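Single-stranded DNA specific exonuclease RecJ (PDB 2ZXR) degrades single-stranded DNA from the 5' end towards the 3' end, using divalent metal ions, preferably magnesium, and has no detectable activity on single-stranded RNA. Local coordinates at residues 359-362 with 367-370; 379-384 with 398-403. All coordinates share one frame; numbering follows the deposited sequence.

Contact 1 (359-362 with 367-370)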
loop_
_atom_site.group_PDB
_atom_site.type_symbol
_atom_site.label_atom_id
_atom_site.label_comp_id
_atom_site.label_asym_id
_atom_site.label_seq_id
_atom_site.Cartn_x
_atom_site.Cartn_y
_atom_site.Cartn_z
ATOM N N VAL A 359 8.818 -8.984 16.304
ATOM C CA VAL A 359 10.021 -9.800 16.263
ATOM C C VAL A 359 11.198 -8.996 16.767
ATOM O O VAL A 359 11.378 -7.822 16.416
ATOM C CB VAL A 359 10.301 -10.346 14.829
ATOM C CG1 VAL A 359 11.630 -11.131 14.782
ATOM C CG2 VAL A 359 9.165 -11.273 14.416
ATOM N N PHE A 360 11.965 -9.642 17.644
ATOM C CA PHE A 360 13.154 -9.090 18.267
ATOM C C PHE A 360 14.284 -10.073 17.956
ATOM O O PHE A 360 14.185 -11.259 18.279
ATOM C CB PHE A 360 13.000 -9.024 19.797
ATOM C CG PHE A 360 11.836 -8.206 20.268
ATOM C CD1 PHE A 360 10.523 -8.636 20.048
ATOM C CD2 PHE A 360 12.048 -6.994 20.900
ATOM C CE1 PHE A 360 9.432 -7.856 20.454
ATOM C CE2 PHE A 360 10.976 -6.210 21.302
ATOM C CZ PHE A 360 9.664 -6.641 21.077
ATOM N N LEU A 361 15.354 -9.580 17.351
ATOM C CA LEU A 361 16.510 -10.399 17.008
ATOM C C LEU A 361 17.747 -9.740 17.587
ATOM O O LEU A 361 17.874 -8.492 17.580
ATOM C CB LEU A 361 16.676 -10.473 15.482
ATOM C CG LEU A 361 16.061 -11.633 14.693
ATOM C CD1 LEU A 361 14.781 -12.131 15.334
ATOM C CD2 LEU A 361 15.876 -11.192 13.235
ATOM N N VAL A 362 18.657 -10.571 18.082
ATOM C CA VAL A 362 19.911 -10.102 18.666
ATOM C C VAL A 362 21.015 -10.867 17.974
ATOM O O VAL A 362 20.907 -12.077 17.800
ATOM C CB VAL A 362 19.989 -10.427 20.167
ATOM C CG1 VAL A 362 21.361 -10.015 20.720
ATOM C CG2 VAL A 362 18.882 -9.716 20.913
ATOM N N GLY A 367 20.775 -5.336 18.502
ATOM C CA GLY A 367 19.415 -5.828 18.436
ATOM C C GLY A 367 18.523 -5.064 17.479
ATOM O O GLY A 367 18.664 -3.853 17.301
ATOM N N THR A 368 17.583 -5.778 16.871
ATOM C CA THR A 368 16.668 -5.145 15.953
ATOM C C THR A 368 15.274 -5.582 16.307
ATOM O O THR A 368 15.079 -6.704 16.763
ATOM C CB THR A 368 16.939 -5.561 14.497
ATOM O OG1 THR A 368 16.109 -4.776 13.635
ATOM C CG2 THR A 368 16.568 -7.043 14.273
ATOM N N VAL A 369 14.307 -4.701 16.089
ATOM C CA VAL A 369 12.908 -5.002 16.364
ATOM C C VAL A 369 12.025 -4.570 15.190
ATOM O O VAL A 369 12.241 -3.507 14.616
ATOM C CB VAL A 369 12.360 -4.204 17.583
ATOM C CG1 VAL A 369 10.930 -4.649 17.863
ATOM C CG2 VAL A 369 13.243 -4.407 18.834
ATOM N N ARG A 370 11.054 -5.407 14.834
ATOM C CA ARG A 370 10.056 -5.080 13.832
ATOM C C ARG A 370 8.789 -5.444 14.564
ATOM O O ARG A 370 8.693 -6.522 15.154
ATOM C CB ARG A 370 10.187 -5.922 12.541
ATOM C CG ARG A 370 11.413 -5.553 11.674
ATOM C CD ARG A 370 11.368 -4.093 11.178
ATOM N NE ARG A 370 12.588 -3.701 10.457
ATOM C CZ ARG A 370 13.734 -3.330 11.036
ATOM N NH1 ARG A 370 13.857 -3.275 12.370
ATOM N NH2 ARG A 370 14.783 -3.034 10.276
#
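Val-359 and Arg-370 pair at one end of two antiparallel strands whose short axes run 4.7 Å apart at 167°. Their exchange is reciprocal: Val-359 N gives a hydrogen bond to Arg-370 O at 2.7 Å, almost straight at 176°, and Arg-370 N returns one to Val-359 O. Leu-361 and Thr-368 repeat the pattern, whereas Phe-360 with Val-369 and Val-362 with Gly-367 are the non-hydrogen-bonded pairs between and beyond. There the alpha carbons draw closer, and CA-H...O contacts fill in, as from Val-369 CA to Val-359 O at 3.2 Å. The two strands form a beta hairpin in the mixed sheet of the DHHA1 domain, with strand 332-335 flanking one side and strand 397-401 the other. On one face Phe-360 and Val-369 lie side by side beneath helix 377-383. Val-369 CG1 sits over the Phe-360 ring, 4.0 Å from its centroid, while Val-369 CG2 comes within 3.5 Å of Phe-360 CD2. The opposite face carries Val-359, Leu-361, Thr-368 and Arg-370 and meets helix 341-355. Here Thr-368 turns OG1 anti to its own N (chi1 -173°), which brings the methyl CG2 to within 3.6 Å of Leu-361 CB. Arg-370 instead bends back along its own strand, and its NH1 donates to Val-369 O at 2.8 Å, from above the carbonyl plane.

Contact 2 (379-384 with 398-403); sequences EALRSA and AGFAMD
Leu-381 meets strand 398-401 from the overlying helix 379-383, its two methyls dividing the work. Leu-381 CD1 settles 3.7 Å from Ala-398 CB and equally near Gly-399 O, so that it touches both a methyl and the backbone of the strand; it also approaches Phe-400 CD2 obliquely. Leu-381 CD2 lies 3.7 Å from Phe-400 CD2 and also close to CE2 of that ring. The leucine's chi1 turns CG beside the backbone N, and chi2 of -172° sets CD1 anti to CA, carrying this methyl toward the strand. Phe-400 has its CG between its own N and carbonyl carbon (chi1 60°), and the ring rises from the strand to cross the leucine at about a right angle. Helix and strand have axes 9.4 Å apart and inclined by 28°; helix 377-383 forms a layer on one face of the mixed sheet of the DHHA1 domain. Phe-360, Val-369 and Tyr-391 of that sheet also touch Leu-381, while the ring of Phe-400 meets that of Phe-410 on helix 407-419. Polar side chains of the helix are settled elsewhere: Ser-383 OG donates to Ala-380 O at 2.7 Å within the helix, while Arg-382 NH1 forms a salt bridge with Glu-379 OE2 at 2.6 Å and uses NE to hydrogen-bond the hydroxyl of Tyr-391.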
loop_
_atom_site.group_PDB
_atom_site.type_symbol
_atom_site.label_atom_id
_atom_site.label_comp_id
_atom_site.label_asym_id
_atom_site.label_seq_id
_atom_site.Cartn_x
_atom_site.Cartn_y
_atom_site.Cartn_z
ATOM N N GLU A 379 8.408 1.022 22.606
ATOM C CA GLU A 379 7.844 0.972 23.955
ATOM C C GLU A 379 8.133 -0.407 24.565
ATOM O O GLU A 379 8.270 -0.540 25.775
ATOM C CB GLU A 379 6.328 1.248 23.939
ATOM C CG GLU A 379 5.952 2.713 23.709
ATOM C CD GLU A 379 6.583 3.669 24.735
ATOM O OE1 GLU A 379 6.356 3.482 25.956
ATOM O OE2 GLU A 379 7.310 4.612 24.319
ATOM N N ALA A 380 8.228 -1.430 23.725
ATOM C CA ALA A 380 8.529 -2.780 24.211
ATOM C C ALA A 380 9.971 -2.783 24.750
ATOM O O ALA A 380 10.268 -3.402 25.781
ATOM C CB ALA A 380 8.385 -3.782 23.085
ATOM N N LEU A 381 10.855 -2.068 24.061
ATOM C CA LEU A 381 12.237 -1.973 24.497
ATOM C C LEU A 381 12.269 -1.149 25.779
ATOM O O LEU A 381 13.036 -1.439 26.703
ATOM C CB LEU A 381 13.116 -1.300 23.432
ATOM C CG LEU A 381 13.297 -2.060 22.109
ATOM C CD1 LEU A 381 14.359 -1.331 21.244
ATOM C CD2 LEU A 381 13.728 -3.509 22.382
ATOM N N ARG A 382 11.437 -0.109 25.830
ATOM C CA ARG A 382 11.389 0.728 27.023
ATOM C C ARG A 382 11.031 -0.125 28.234
ATOM O O ARG A 382 11.622 0.033 29.285
ATOM C CB ARG A 382 10.363 1.851 26.855
ATOM C CG ARG A 382 10.230 2.772 28.060
ATOM C CD ARG A 382 9.819 4.153 27.587
ATOM N NE ARG A 382 10.757 4.585 26.547
ATOM C CZ ARG A 382 10.465 5.431 25.560
ATOM N NH1 ARG A 382 9.248 5.947 25.475
ATOM N NH2 ARG A 382 11.391 5.745 24.649
ATOM N N SER A 383 10.089 -1.044 28.085
ATOM C CA SER A 383 9.691 -1.892 29.203
ATOM C C SER A 383 10.852 -2.722 29.733
ATOM O O SER A 383 10.821 -3.166 30.871
ATOM C CB SER A 383 8.530 -2.827 28.808
ATOM O OG SER A 383 8.962 -3.966 28.067
ATOM N N ALA A 384 11.877 -2.937 28.914
ATOM C CA ALA A 384 13.041 -3.721 29.342
ATOM C C ALA A 384 14.331 -2.885 29.294
ATOM O O ALA A 384 15.427 -3.446 29.231
ATOM C CB ALA A 384 13.187 -4.929 28.426
ATOM N N ALA A 398 12.685 -0.686 15.656
ATOM C CA ALA A 398 13.535 -0.114 16.701
ATOM C C ALA A 398 14.863 -0.833 16.717
ATOM O O ALA A 398 14.988 -1.903 16.147
ATOM C CB ALA A 398 12.840 -0.220 18.079
ATOM N N GLY A 399 15.857 -0.242 17.352
ATOM C CA GLY A 399 17.161 -0.872 17.397
ATOM C C GLY A 399 17.738 -0.734 18.797
ATOM O O GLY A 399 17.323 0.149 19.558
ATOM N N PHE A 400 18.683 -1.601 19.144
ATOM C CA PHE A 400 19.300 -1.527 20.456
ATOM C C PHE A 400 20.619 -2.255 20.482
ATOM O O PHE A 400 21.030 -2.836 19.486
ATOM C CB PHE A 400 18.347 -2.074 21.544
ATOM C CG PHE A 400 17.933 -3.531 21.367
ATOM C CD1 PHE A 400 18.561 -4.547 22.102
ATOM C CD2 PHE A 400 16.898 -3.883 20.503
ATOM C CE1 PHE A 400 18.150 -5.906 21.975
ATOM C CE2 PHE A 400 16.491 -5.219 20.367
ATOM C CZ PHE A 400 17.121 -6.236 21.109
ATOM N N ALA A 401 21.311 -2.168 21.612
ATOM C CA ALA A 401 22.555 -2.872 21.808
ATOM C C ALA A 401 22.343 -3.470 23.198
ATOM O O ALA A 401 21.609 -2.899 24.024
ATOM C CB ALA A 401 23.750 -1.910 21.784
ATOM N N MET A 402 22.986 -4.602 23.465
ATOM C CA MET A 402 22.804 -5.281 24.734
ATOM C C MET A 402 23.774 -6.448 24.893
ATOM O O MET A 402 24.155 -7.106 23.919
ATOM C CB MET A 402 21.371 -5.815 24.810
ATOM C CG MET A 402 21.096 -6.796 25.935
ATOM S SD MET A 402 19.414 -7.513 25.873
ATOM C CE MET A 402 19.696 -8.960 24.868
ATOM N N ASP A 403 24.172 -6.708 26.133
ATOM C CA ASP A 403 25.075 -7.808 26.401
ATOM C C ASP A 403 24.238 -9.067 26.178
ATOM O O ASP A 403 23.193 -9.238 26.804
ATOM C CB ASP A 403 25.568 -7.729 27.848
ATOM C CG ASP A 403 26.661 -8.726 28.134
ATOM O OD1 ASP A 403 26.413 -9.934 27.986
ATOM O OD2 ASP A 403 27.769 -8.302 28.503
#

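How the contacts relate
Both contacts are buried in the same domain, yet they show two ways in which an alpha/beta domain is held together. Contact 1 works within the sheet and is held chiefly by backbone hydrogen bonds; contact 2 joins the sheet to a helix chiefly through apolar side chains. Strand 366-370 connects them: its neighbour on the side away from 359-363 is strand 397-401, with Gly-367 N 2.7 Å from Phe-400 O in a probable hydrogen bond, and the chain leads on from it to helix 377-383. Val-369 takes part in contact 1 and also touches contact 2, its CG2 packing against Leu-381 CD2 and Phe-400 CE2. The side chain of Arg-370 lies about 13 Å from the bound magnesium ion, whereas contact 2 lies away from the metal site.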